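Local coordinates for sulfite dehydrogenase (Paracoccus pantotrophus, PDB 2XTS), which probably oxidises protein-bound sulfane sulfur in the Sox sulfur-oxidation pathway, using a molybdenum cofactor and passing electrons to heme c, at residues 215-223 with 257-265; 109-120 with 142-152. One frame throughout, in Å; residues are numbered along the deposited sequence.

Contact 2 is a long antiparallel strand pair, 109-120 with 142-152, that supplies the cysteine ligand of molybdenum and a histidine for the pterin phosphate; in contact 1 the loop 215-223 approaches the same cofactor, and with 257-265 it holds a cobalt ion. Their centres lie about 14 Å apart, and they also touch directly. Lys265 NZ forms a salt bridge with Glu119 OE2 at 2.8 Å, and Gly220 N lies 2.8 Å from Glu119 O in a probable hydrogen bond. The side chain of Cys120 is about 10 Å from the cobalt ion and about 7 Å from that of His76, a heme c binding residue.

Contact 1: residues 215-223 with 257-265; sequences VPGWEGNMW and KWTWVMDAK. With CO (cobalt (II) ion), chain G; MTE (phosphonic acidmono-(2-amino-5,6-dimercapto-4-oxo-3,7,8a,9,10,10a-hexahydro-4H-8-oxa-1,3,9,10-tetraaza-anthracen-7-ylmethyl)ester), chain E; 2MO (molybdenum (IV)oxide), chain F.
A cobalt site and a single backbone bridge join the cofactor-binding loop 215-223 to the loop 257-265, which belongs to the dimerisation family region. Glu219 OE1 and both Thr259 O and OG1 bind cobalt, with two waters and His369 completing the shell. OE1 and Thr259 O stand 2.8 Å apart because they share the metal. Threonine suits the site because its hydroxyl and backbone carbonyl bind the metal together, and glutamate reaches across to it; Glu219 OE2 receives a hydrogen bond from one bound water and a salt bridge from Arg181, while Thr259 OG1 is also hydrogen-bonded to Asp248.

The bridge pairs Trp218 with Val261. Met262 N donates to Gly217 O at 2.9 Å, nearly straight at 172°, and Glu219 N donates to Trp260 O at 2.8 Å. Gly217 has positive phi, which glycine adopts easily in the type II turn Val215-Trp218. Beside the bridge the two indoles lie side by side in an offset stack, the Trp218 six-membered ring against the Trp260 five-membered ring, planes at 15°. Trp260 CB sits over the Trp218 six-membered ring, 3.5 Å from its centroid, a CH-pi contact. In one of its two conformers the Met222 chain bends at its last torsion (chi3 85°), bringing SD obliquely to within 3.3 Å of Trp260 CD1, a Met-aromatic contact suited to a flexible, polarisable thioether. At the bridge's other flank Met262 SD packs 3.6 Å from Glu219 CB.

Trp223 O accepts a hydrogen bond from the pterin N8, and Asn221 N makes a weak one to a molybdenum oxo atom. Strand 181-184 packs on both indoles through Pro184, strand 112-119 meets Trp223 and Met262, and Arg151 of the cytochrome chain pairs with Asp263.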
loop_
_atom_site.group_PDB
_atom_site.type_symbol
_atom_site.label_atom_id
_atom_site.label_comp_id
_atom_site.label_asym_id
_atom_site.label_seq_id
_atom_site.Cartn_x
_atom_site.Cartn_y
_atom_site.Cartn_z
ATOM N N VAL A 215 15.502 0.979 -9.177
ATOM C CA VAL A 215 16.344 0.360 -10.228
ATOM C C VAL A 215 15.752 -1.009 -10.576
ATOM O O VAL A 215 16.150 -2.036 -10.016
ATOM C CB VAL A 215 17.807 0.222 -9.733
ATOM C CG1 VAL A 215 18.716 -0.164 -10.898
ATOM C CG2 VAL A 215 18.274 1.519 -9.009
ATOM N N PRO A 216 14.736 -1.031 -11.443
ATOM C CA PRO A 216 13.946 -2.242 -11.590
ATOM C C PRO A 216 14.770 -3.486 -11.937
ATOM O O PRO A 216 15.585 -3.492 -12.859
ATOM C CB PRO A 216 12.967 -1.883 -12.681
ATOM C CG PRO A 216 12.760 -0.428 -12.470
ATOM C CD PRO A 216 14.118 0.085 -12.174
ATOM N N GLY A 217 14.574 -4.514 -11.131
ATOM C CA GLY A 217 15.204 -5.795 -11.352
ATOM C C GLY A 217 16.608 -5.944 -10.805
ATOM O O GLY A 217 17.164 -7.039 -10.863
ATOM N N TRP A 218 17.199 -4.856 -10.321
ATOM C CA TRP A 218 18.594 -4.838 -9.897
ATOM C C TRP A 218 18.697 -4.862 -8.367
ATOM O O TRP A 218 17.765 -4.464 -7.646
ATOM C CB TRP A 218 19.317 -3.630 -10.490
ATOM C CG TRP A 218 19.658 -3.766 -11.942
ATOM C CD1 TRP A 218 19.078 -4.620 -12.834
ATOM C CD2 TRP A 218 20.692 -3.076 -12.662
ATOM N NE1 TRP A 218 19.685 -4.496 -14.059
ATOM C CE2 TRP A 218 20.672 -3.555 -13.980
ATOM C CE3 TRP A 218 21.641 -2.118 -12.312
ATOM C CZ2 TRP A 218 21.585 -3.119 -14.935
ATOM C CZ3 TRP A 218 22.546 -1.693 -13.249
ATOM C CH2 TRP A 218 22.510 -2.180 -14.548
ATOM N N GLU A 219 19.813 -5.388 -7.874
ATOM C CA GLU A 219 20.027 -5.623 -6.469
ATOM C C GLU A 219 19.770 -4.389 -5.645
ATOM O O GLU A 219 20.105 -3.266 -6.021
ATOM C CB GLU A 219 21.447 -6.194 -6.255
ATOM C CG GLU A 219 22.583 -5.202 -6.495
ATOM C CD GLU A 219 23.972 -5.832 -6.570
ATOM O OE1 GLU A 219 24.084 -7.070 -6.426
ATOM O OE2 GLU A 219 24.950 -5.074 -6.797
ATOM N N GLY A 220 19.192 -4.621 -4.470
ATOM C CA GLY A 220 18.712 -3.522 -3.633
ATOM C C GLY A 220 19.774 -2.495 -3.295
ATOM O O GLY A 220 19.469 -1.325 -3.100
ATOM N N ASN A 221 21.030 -2.916 -3.147
ATOM C CA ASN A 221 22.066 -1.946 -2.829
ATOM C C ASN A 221 22.114 -0.775 -3.802
ATOM O O ASN A 221 22.513 0.330 -3.417
ATOM C CB ASN A 221 23.440 -2.621 -2.721
ATOM C CG ASN A 221 24.515 -1.655 -2.263
ATOM O OD1 ASN A 221 25.344 -1.212 -3.072
ATOM N ND2 ASN A 221 24.449 -1.228 -1.007
ATOM N N MET A 222 21.710 -0.988 -5.040
ATOM C CA MET A 222 21.806 0.064 -6.021
ATOM C C MET A 222 20.657 1.065 -5.904
ATOM O O MET A 222 20.696 2.108 -6.542
ATOM C CB MET A 222 21.911 -0.552 -7.391
ATOM C CG MET A 222 23.122 -1.459 -7.508
ATOM S SD MET A 222 23.250 -2.193 -9.157
ATOM C CE MET A 222 24.115 -0.913 -10.049
ATOM N N TRP A 223 19.651 0.745 -5.077
ATOM C CA TRP A 223 18.499 1.628 -4.887
ATOM C C TRP A 223 18.881 2.702 -3.870
ATOM O O TRP A 223 18.404 2.711 -2.721
ATOM C CB TRP A 223 17.270 0.825 -4.438
ATOM C CG TRP A 223 16.729 -0.165 -5.431
ATOM C CD1 TRP A 223 17.415 -1.104 -6.148
ATOM C CD2 TRP A 223 15.359 -0.397 -5.669
ATOM N NE1 TRP A 223 16.542 -1.856 -6.887
ATOM C CE2 TRP A 223 15.266 -1.430 -6.615
ATOM C CE3 TRP A 223 14.193 0.240 -5.241
ATOM C CZ2 TRP A 223 14.053 -1.881 -7.100
ATOM C CZ3 TRP A 223 12.994 -0.203 -5.707
ATOM C CH2 TRP A 223 12.922 -1.260 -6.631
ATOM N N LYS A 257 32.069 -9.321 -10.282
ATOM C CA LYS A 257 31.641 -7.983 -9.926
ATOM C C LYS A 257 30.470 -7.598 -10.816
ATOM O O LYS A 257 30.225 -8.223 -11.838
ATOM C CB LYS A 257 32.782 -6.957 -10.040
ATOM C CG LYS A 257 33.279 -6.726 -11.479
ATOM C CD LYS A 257 34.352 -5.652 -11.539
ATOM C CE LYS A 257 34.831 -5.368 -12.947
ATOM N NZ LYS A 257 35.901 -4.338 -12.884
ATOM N N TRP A 258 29.761 -6.551 -10.417
ATOM C CA TRP A 258 28.727 -5.944 -11.231
ATOM C C TRP A 258 27.663 -7.003 -11.513
ATOM O O TRP A 258 27.139 -7.080 -12.612
ATOM C CB TRP A 258 29.297 -5.370 -12.524
ATOM C CG TRP A 258 30.356 -4.331 -12.379
ATOM C CD1 TRP A 258 30.774 -3.678 -11.242
ATOM C CD2 TRP A 258 31.181 -3.869 -13.434
ATOM N NE1 TRP A 258 31.805 -2.811 -11.561
ATOM C CE2 TRP A 258 32.069 -2.915 -12.902
ATOM C CE3 TRP A 258 31.240 -4.160 -14.803
ATOM C CZ2 TRP A 258 33.027 -2.267 -13.701
ATOM C CZ3 TRP A 258 32.180 -3.506 -15.592
ATOM C CH2 TRP A 258 33.054 -2.577 -15.036
ATOM N N THR A 259 27.296 -7.816 -10.498
ATOM C CA THR A 259 26.177 -8.741 -10.621
ATOM C C THR A 259 24.964 -7.927 -10.238
ATOM O O THR A 259 24.508 -7.908 -9.098
ATOM C CB THR A 259 26.375 -10.006 -9.763
ATOM O OG1 THR A 259 26.756 -9.624 -8.421
ATOM C CG2 THR A 259 27.488 -10.843 -10.376
ATOM N N TRP A 260 24.458 -7.203 -11.215
ATOM C CA TRP A 260 23.405 -6.246 -10.964
ATOM C C TRP A 260 22.030 -6.899 -10.886
ATOM O O TRP A 260 21.239 -6.592 -9.992
ATOM C CB TRP A 260 23.418 -5.167 -12.045
ATOM C CG TRP A 260 24.695 -4.386 -12.094
ATOM C CD1 TRP A 260 25.387 -3.885 -11.046
ATOM C CD2 TRP A 260 25.407 -3.981 -13.274
ATOM N NE1 TRP A 260 26.508 -3.215 -11.486
ATOM C CE2 TRP A 260 26.538 -3.252 -12.854
ATOM C CE3 TRP A 260 25.219 -4.204 -14.637
ATOM C CZ2 TRP A 260 27.462 -2.719 -13.760
ATOM C CZ3 TRP A 260 26.152 -3.679 -15.532
ATOM C CH2 TRP A 260 27.248 -2.946 -15.089
ATOM N N VAL A 261 21.695 -7.767 -11.831
ATOM C CA VAL A 261 20.328 -8.286 -11.901
ATOM C C VAL A 261 20.071 -9.373 -10.864
ATOM O O VAL A 261 20.952 -10.169 -10.513
ATOM C CB VAL A 261 19.870 -8.760 -13.322
ATOM C CG1 VAL A 261 18.342 -8.695 -13.453
ATOM C CG2 VAL A 261 20.434 -7.920 -14.413
ATOM N N MET A 262 18.845 -9.357 -10.354
ATOM C CA MET A 262 18.337 -10.379 -9.455
ATOM C C MET A 262 17.589 -11.425 -10.298
ATOM O O MET A 262 16.654 -11.104 -11.025
ATOM C CB MET A 262 17.428 -9.749 -8.399
ATOM C CG MET A 262 18.088 -8.674 -7.560
ATOM S SD MET A 262 19.538 -9.274 -6.652
ATOM C CE MET A 262 18.764 -10.202 -5.329
ATOM N N ASP A 263 17.973 -12.686 -10.176
ATOM C CA ASP A 263 17.397 -13.738 -11.008
ATOM C C ASP A 263 16.061 -14.273 -10.455
ATOM O O ASP A 263 15.705 -14.055 -9.288
ATOM C CB ASP A 263 18.405 -14.884 -11.155
ATOM C CG ASP A 263 19.657 -14.492 -11.926
ATOM O OD1 ASP A 263 19.582 -13.653 -12.847
ATOM O OD2 ASP A 263 20.720 -15.057 -11.607
ATOM N N ALA A 264 15.340 -15.009 -11.300
ATOM C CA ALA A 264 14.027 -15.536 -10.941
ATOM C C ALA A 264 14.081 -16.340 -9.664
ATOM O O ALA A 264 14.966 -17.176 -9.466
ATOM C CB ALA A 264 13.450 -16.380 -12.077
ATOM N N LYS A 265 13.086 -16.107 -8.811
ATOM C CA LYS A 265 13.087 -16.641 -7.484
ATOM C C LYS A 265 11.647 -16.804 -7.008
ATOM O O LYS A 265 10.739 -16.160 -7.504
ATOM C CB LYS A 265 13.842 -15.659 -6.581
ATOM C CG LYS A 265 14.181 -16.149 -5.208
ATOM C CD LYS A 265 15.207 -15.227 -4.572
ATOM C CE LYS A 265 15.450 -15.532 -3.120
ATOM N NZ LYS A 265 16.573 -14.728 -2.551
HETATM CO CO CO G . 25.382 -8.455 -7.264
HETATM N N1 MTE E . 21.109 4.006 0.243
HETATM C C2 MTE E . 21.863 4.681 1.104
HETATM N N2 MTE E . 22.044 6.005 0.907
HETATM N N3 MTE E . 22.429 4.093 2.175
HETATM C C4 MTE E . 22.284 2.763 2.444
HETATM O O4 MTE E . 22.831 2.297 3.465
HETATM N N5 MTE E . 21.338 0.586 1.629
HETATM C C6 MTE E . 21.057 -0.047 0.361
HETATM C C7 MTE E . 19.949 0.608 -0.448
HETATM N N8 MTE E . 20.178 2.027 -0.543
HETATM C C9 MTE E . 21.501 1.956 1.530
HETATM C C10 MTE E . 20.916 2.659 0.382
HETATM C "C1'" MTE E . 20.755 -1.530 0.491
HETATM S "S1'" MTE E . 22.076 -2.635 0.800
HETATM C "C2'" MTE E . 19.511 -2.024 0.292
HETATM S "S2'" MTE E . 19.192 -3.714 0.254
HETATM C "C3'" MTE E . 18.364 -1.065 0.055
HETATM O "O3'" MTE E . 18.712 0.323 0.184
HETATM C "C4'" MTE E . 17.262 -1.313 1.067
HETATM O "O4'" MTE E . 16.145 -0.459 0.783
HETATM P P MTE E . 15.086 -0.274 1.972
HETATM O O1P MTE E . 14.605 -1.743 2.164
HETATM O O2P MTE E . 15.767 0.207 3.212
HETATM O O3P MTE E . 14.014 0.591 1.405
HETATM MO MO 2MO F . 21.301 -4.811 0.276
HETATM O OT1 2MO F . 21.721 -5.188 -1.427
HETATM O OT2 2MO F . 22.723 -5.285 1.537
HETATM O O HOH W 1 26.786 -6.848 -7.555
HETATM O O HOH W 2 26.426 -9.099 -5.533
#

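Contact 2: residues 109-120 with 142-152; sequences FPRTTTTAFCEC and MIHNMEYVGVP. With MTE (phosphonic acidmono-(2-amino-5,6-dimercapto-4-oxo-3,7,8a,9,10,10a-hexahydro-4H-8-oxa-1,3,9,10-tetraaza-anthracen-7-ylmethyl)ester), chain E; 2MO (molybdenum (IV)oxide), chain F.
His144 and Cys118 face each other as a hydrogen-bonded antiparallel pair, Cys118 N donating to His144 O and His144 N to Cys118 O. From CB, the His144 side chain turns CG into the position between backbone N and carbonyl carbon (chi1 60°), carrying the imidazole past its neighbour: CE1 rests 3.5 Å from Cys118 CB, and ND1 lies 2.8 Å from a water in the ring plane. At the tip NE2 donates to phosphate oxygen O3P of the pterin at 3.0 Å, in the ring plane and almost straight at 177°, while CD2 passes 3.5 Å from O1P. Met146 CE covers one ring face. Imidazole suits this place because its two nitrogens serve phosphate and water at once; an alanine here would probably leave O3P without this donor and the water without one of its ring partners.

That water is also held by Ala116 O and Tyr148 OH, a polar link within the sheet. Tyr148 suits its site by laying its ring edge at Ala116 O and reaching the water with its hydroxyl. Further along, Thr113 turns OG1 anti to the backbone N (chi1 -173°), and OG1 donates to Tyr148 O at 2.7 Å. Thr114 N meets the same oxygen from the opposite face of its plane. Gly150 continues the ladder with Thr112 in an extended form that residues with a side chain seldom adopt, and beyond it Thr112 OG1 comes 3.5 Å from Pro152 CD. At that end Arg111 forms a salt bridge with Glu62 of the second subunit.

At the other end Cys120 CB packs 3.7 Å from Met142 CB, and Cys120 SG binds molybdenum at 2.4 Å. A single cysteine sulfur that shares molybdenum with the two dithiolene sulfurs of one pterin is the hallmark of the sulfite oxidase family.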
loop_
_atom_site.group_PDB
_atom_site.type_symbol
_atom_site.label_atom_id
_atom_site.label_comp_id
_atom_site.label_asym_id
_atom_site.label_seq_id
_atom_site.Cartn_x
_atom_site.Cartn_y
_atom_site.Cartn_z
ATOM N N PHE A 109 9.054 18.248 -12.809
ATOM C CA PHE A 109 9.378 17.420 -13.973
ATOM C C PHE A 109 8.277 16.416 -14.310
ATOM O O PHE A 109 7.543 15.960 -13.431
ATOM C CB PHE A 109 10.643 16.609 -13.728
ATOM C CG PHE A 109 11.928 17.400 -13.850
ATOM C CD1 PHE A 109 12.536 17.581 -15.087
ATOM C CD2 PHE A 109 12.530 17.972 -12.733
ATOM C CE1 PHE A 109 13.718 18.281 -15.198
ATOM C CE2 PHE A 109 13.712 18.694 -12.850
ATOM C CZ PHE A 109 14.287 18.846 -14.078
ATOM N N PRO A 110 8.197 16.004 -15.581
ATOM C CA PRO A 110 7.222 14.985 -15.958
ATOM C C PRO A 110 7.425 13.706 -15.148
ATOM O O PRO A 110 8.552 13.240 -14.972
ATOM C CB PRO A 110 7.502 14.778 -17.448
ATOM C CG PRO A 110 8.001 16.121 -17.901
ATOM C CD PRO A 110 8.867 16.593 -16.760
ATOM N N ARG A 111 6.321 13.124 -14.694
ATOM C CA ARG A 111 6.353 11.963 -13.812
ATOM C C ARG A 111 6.057 10.653 -14.497
ATOM O O ARG A 111 5.366 10.618 -15.497
ATOM C CB ARG A 111 5.361 12.152 -12.668
ATOM C CG ARG A 111 5.685 13.371 -11.820
ATOM C CD ARG A 111 4.667 13.620 -10.723
ATOM N NE ARG A 111 4.954 14.886 -10.069
ATOM C CZ ARG A 111 4.127 15.536 -9.261
ATOM N NH1 ARG A 111 2.969 14.996 -8.901
ATOM N NH2 ARG A 111 4.493 16.705 -8.789
ATOM N N THR A 112 6.624 9.593 -13.947
ATOM C CA THR A 112 6.392 8.236 -14.395
ATOM C C THR A 112 6.123 7.369 -13.162
ATOM O O THR A 112 6.278 7.802 -12.032
ATOM C CB THR A 112 7.629 7.671 -15.121
ATOM O OG1 THR A 112 8.766 7.791 -14.264
ATOM C CG2 THR A 112 7.879 8.399 -16.448
ATOM N N THR A 113 5.740 6.126 -13.409
ATOM C CA THR A 113 5.478 5.171 -12.365
ATOM C C THR A 113 6.051 3.813 -12.715
ATOM O O THR A 113 6.135 3.440 -13.883
ATOM C CB THR A 113 3.964 5.048 -12.068
ATOM O OG1 THR A 113 3.751 4.209 -10.922
ATOM C CG2 THR A 113 3.222 4.455 -13.227
ATOM N N THR A 114 6.446 3.063 -11.696
ATOM C CA THR A 114 6.694 1.642 -11.870
ATOM C C THR A 114 6.382 0.950 -10.566
ATOM O O THR A 114 6.436 1.565 -9.518
ATOM C CB THR A 114 8.153 1.365 -12.289
ATOM O OG1 THR A 114 8.256 0.032 -12.790
ATOM C CG2 THR A 114 9.092 1.525 -11.117
ATOM N N THR A 115 6.011 -0.309 -10.671
ATOM C CA THR A 115 5.828 -1.186 -9.523
ATOM C C THR A 115 6.958 -2.204 -9.586
ATOM O O THR A 115 7.136 -2.885 -10.580
ATOM C CB THR A 115 4.451 -1.852 -9.561
ATOM O OG1 THR A 115 3.507 -0.801 -9.507
ATOM C CG2 THR A 115 4.249 -2.761 -8.371
ATOM N N ALA A 116 7.754 -2.290 -8.532
ATOM C CA ALA A 116 9.006 -3.028 -8.581
ATOM C C ALA A 116 9.391 -3.558 -7.243
ATOM O O ALA A 116 9.234 -2.881 -6.222
ATOM C CB ALA A 116 10.130 -2.124 -9.100
ATOM N N PHE A 117 9.993 -4.747 -7.263
ATOM C CA PHE A 117 10.532 -5.305 -6.060
ATOM C C PHE A 117 11.946 -4.781 -5.808
ATOM O O PHE A 117 12.770 -4.659 -6.731
ATOM C CB PHE A 117 10.533 -6.859 -6.095
ATOM C CG PHE A 117 11.561 -7.481 -7.027
ATOM C CD1 PHE A 117 12.892 -7.628 -6.641
ATOM C CD2 PHE A 117 11.195 -7.917 -8.290
ATOM C CE1 PHE A 117 13.824 -8.191 -7.495
ATOM C CE2 PHE A 117 12.120 -8.452 -9.122
ATOM C CZ PHE A 117 13.440 -8.579 -8.740
ATOM N N CYS A 118 12.215 -4.498 -4.532
ATOM C CA CYS A 118 13.548 -4.158 -4.045
ATOM C C CYS A 118 13.999 -5.335 -3.198
ATOM O O CYS A 118 13.447 -5.540 -2.125
ATOM C CB CYS A 118 13.494 -2.889 -3.203
ATOM S SG CYS A 118 15.084 -2.408 -2.513
ATOM N N GLU A 119 14.909 -6.158 -3.733
ATOM C CA GLU A 119 15.418 -7.326 -3.035
ATOM C C GLU A 119 16.878 -7.082 -2.695
ATOM O O GLU A 119 17.699 -6.836 -3.579
ATOM C CB GLU A 119 15.271 -8.608 -3.840
ATOM C CG GLU A 119 15.712 -9.826 -3.055
ATOM C CD GLU A 119 15.620 -11.147 -3.794
ATOM O OE1 GLU A 119 15.556 -11.153 -5.048
ATOM O OE2 GLU A 119 15.643 -12.177 -3.069
ATOM N N CYS A 120 17.210 -7.149 -1.416
ATOM C CA CYS A 120 18.619 -7.044 -1.032
ATOM C C CYS A 120 19.416 -8.182 -1.689
ATOM O O CYS A 120 18.974 -9.309 -1.747
ATOM C CB CYS A 120 18.739 -7.146 0.474
ATOM S SG CYS A 120 20.431 -6.882 1.085
ATOM N N MET A 142 14.186 -10.042 3.051
ATOM C CA MET A 142 14.871 -8.811 2.666
ATOM C C MET A 142 14.347 -8.383 1.284
ATOM O O MET A 142 15.087 -8.337 0.297
ATOM C CB MET A 142 16.401 -8.959 2.624
ATOM C CG MET A 142 17.050 -9.579 3.799
ATOM S SD MET A 142 18.852 -9.564 3.492
ATOM C CE MET A 142 19.432 -10.718 4.731
ATOM N N ILE A 143 13.054 -8.061 1.219
ATOM C CA ILE A 143 12.415 -7.696 -0.006
ATOM C C ILE A 143 11.176 -6.871 0.324
ATOM O O ILE A 143 10.506 -7.096 1.333
ATOM C CB ILE A 143 12.023 -8.981 -0.810
ATOM C CG1 ILE A 143 11.633 -8.651 -2.241
ATOM C CG2 ILE A 143 10.923 -9.803 -0.119
ATOM C CD1 ILE A 143 11.742 -9.863 -3.155
ATOM N N HIS A 144 10.851 -5.954 -0.571
ATOM C CA HIS A 144 9.574 -5.258 -0.539
ATOM C C HIS A 144 9.166 -4.906 -1.964
ATOM O O HIS A 144 9.974 -4.993 -2.884
ATOM C CB HIS A 144 9.544 -4.051 0.439
ATOM C CG HIS A 144 10.516 -2.949 0.190
ATOM N ND1 HIS A 144 10.565 -2.231 -0.986
ATOM C CD2 HIS A 144 11.377 -2.349 1.042
ATOM C CE1 HIS A 144 11.458 -1.265 -0.855
ATOM N NE2 HIS A 144 11.966 -1.315 0.364
ATOM N N ASN A 145 7.902 -4.542 -2.141
ATOM C CA ASN A 145 7.323 -4.315 -3.453
ATOM C C ASN A 145 6.320 -3.201 -3.347
ATOM O O ASN A 145 5.334 -3.323 -2.673
ATOM C CB ASN A 145 6.667 -5.610 -3.937
ATOM C CG ASN A 145 6.167 -5.567 -5.376
ATOM O OD1 ASN A 145 4.944 -5.457 -5.623
ATOM N ND2 ASN A 145 7.045 -5.724 -6.305
ATOM N N MET A 146 6.613 -2.111 -4.016
ATOM C CA MET A 146 5.812 -0.904 -3.909
ATOM C C MET A 146 5.543 -0.306 -5.288
ATOM O O MET A 146 6.273 -0.519 -6.263
ATOM C CB MET A 146 6.508 0.150 -3.032
ATOM C CG MET A 146 6.939 -0.412 -1.705
ATOM S SD MET A 146 7.459 0.897 -0.583
ATOM C CE MET A 146 8.015 -0.092 0.803
ATOM N N GLU A 147 4.461 0.466 -5.348
ATOM C CA GLU A 147 4.136 1.316 -6.496
ATOM C C GLU A 147 4.853 2.648 -6.333
ATOM O O GLU A 147 4.533 3.393 -5.411
ATOM C CB GLU A 147 2.629 1.556 -6.543
ATOM C CG GLU A 147 2.164 2.488 -7.666
ATOM C CD GLU A 147 0.713 2.911 -7.513
ATOM O OE1 GLU A 147 0.390 3.644 -6.565
ATOM O OE2 GLU A 147 -0.109 2.550 -8.374
ATOM N N TYR A 148 5.769 2.961 -7.242
ATOM C CA TYR A 148 6.584 4.181 -7.148
ATOM C C TYR A 148 6.128 5.202 -8.139
ATOM O O TYR A 148 5.780 4.856 -9.276
ATOM C CB TYR A 148 8.057 3.846 -7.409
ATOM C CG TYR A 148 8.664 3.009 -6.324
ATOM C CD1 TYR A 148 9.081 3.591 -5.141
ATOM C CD2 TYR A 148 8.856 1.638 -6.491
ATOM C CE1 TYR A 148 9.629 2.823 -4.128
ATOM C CE2 TYR A 148 9.405 0.870 -5.489
ATOM C CZ TYR A 148 9.812 1.468 -4.313
ATOM O OH TYR A 148 10.362 0.693 -3.298
ATOM N N VAL A 149 6.166 6.463 -7.722
ATOM C CA VAL A 149 6.015 7.568 -8.657
ATOM C C VAL A 149 7.195 8.513 -8.461
ATOM O O VAL A 149 7.617 8.822 -7.342
ATOM C CB VAL A 149 4.673 8.315 -8.462
ATOM C CG1 VAL A 149 4.543 9.534 -9.400
ATOM C CG2 VAL A 149 3.531 7.350 -8.671
ATOM N N GLY A 150 7.711 9.002 -9.582
ATOM C CA GLY A 150 8.824 9.922 -9.577
ATOM C C GLY A 150 9.146 10.365 -10.968
ATOM O O GLY A 150 8.248 10.471 -11.803
ATOM N N VAL A 151 10.419 10.663 -11.190
ATOM C CA VAL A 151 10.867 11.232 -12.446
ATOM C C VAL A 151 11.969 10.325 -13.001
ATOM O O VAL A 151 12.877 9.937 -12.265
ATOM C CB VAL A 151 11.404 12.669 -12.224
ATOM C CG1 VAL A 151 12.038 13.221 -13.482
ATOM C CG2 VAL A 151 10.315 13.590 -11.674
ATOM N N PRO A 152 11.919 10.004 -14.309
ATOM C CA PRO A 152 12.999 9.209 -14.888
ATOM C C PRO A 152 14.322 9.933 -14.843
ATOM O O PRO A 152 14.382 11.149 -15.093
ATOM C CB PRO A 152 12.582 9.014 -16.335
ATOM C CG PRO A 152 11.416 9.842 -16.563
ATOM C CD PRO A 152 10.896 10.384 -15.297
HETATM N N1 MTE E . 21.109 4.006 0.243
HETATM C C2 MTE E . 21.863 4.681 1.104
HETATM N N2 MTE E . 22.044 6.005 0.907
HETATM N N3 MTE E . 22.429 4.093 2.175
HETATM C C4 MTE E . 22.284 2.763 2.444
HETATM O O4 MTE E . 22.831 2.297 3.465
HETATM N N5 MTE E . 21.338 0.586 1.629
HETATM C C6 MTE E . 21.057 -0.047 0.361
HETATM C C7 MTE E . 19.949 0.608 -0.448
HETATM N N8 MTE E . 20.178 2.027 -0.543
HETATM C C9 MTE E . 21.501 1.956 1.530
HETATM C C10 MTE E . 20.916 2.659 0.382
HETATM C "C1'" MTE E . 20.755 -1.530 0.491
HETATM S "S1'" MTE E . 22.076 -2.635 0.800
HETATM C "C2'" MTE E . 19.511 -2.024 0.292
HETATM S "S2'" MTE E . 19.192 -3.714 0.254
HETATM C "C3'" MTE E . 18.364 -1.065 0.055
HETATM O "O3'" MTE E . 18.712 0.323 0.184
HETATM C "C4'" MTE E . 17.262 -1.313 1.067
HETATM O "O4'" MTE E . 16.145 -0.459 0.783
HETATM P P MTE E . 15.086 -0.274 1.972
HETATM O O1P MTE E . 14.605 -1.743 2.164
HETATM O O2P MTE E . 15.767 0.207 3.212
HETATM O O3P MTE E . 14.014 0.591 1.405
HETATM MO MO 2MO F . 21.301 -4.811 0.276
HETATM O OT1 2MO F . 21.721 -5.188 -1.427
HETATM O OT2 2MO F . 22.723 -5.285 1.537
HETATM O O HOH W 3 0.634 2.800 -10.938
HETATM O O HOH W 4 9.733 -1.871 -3.659
#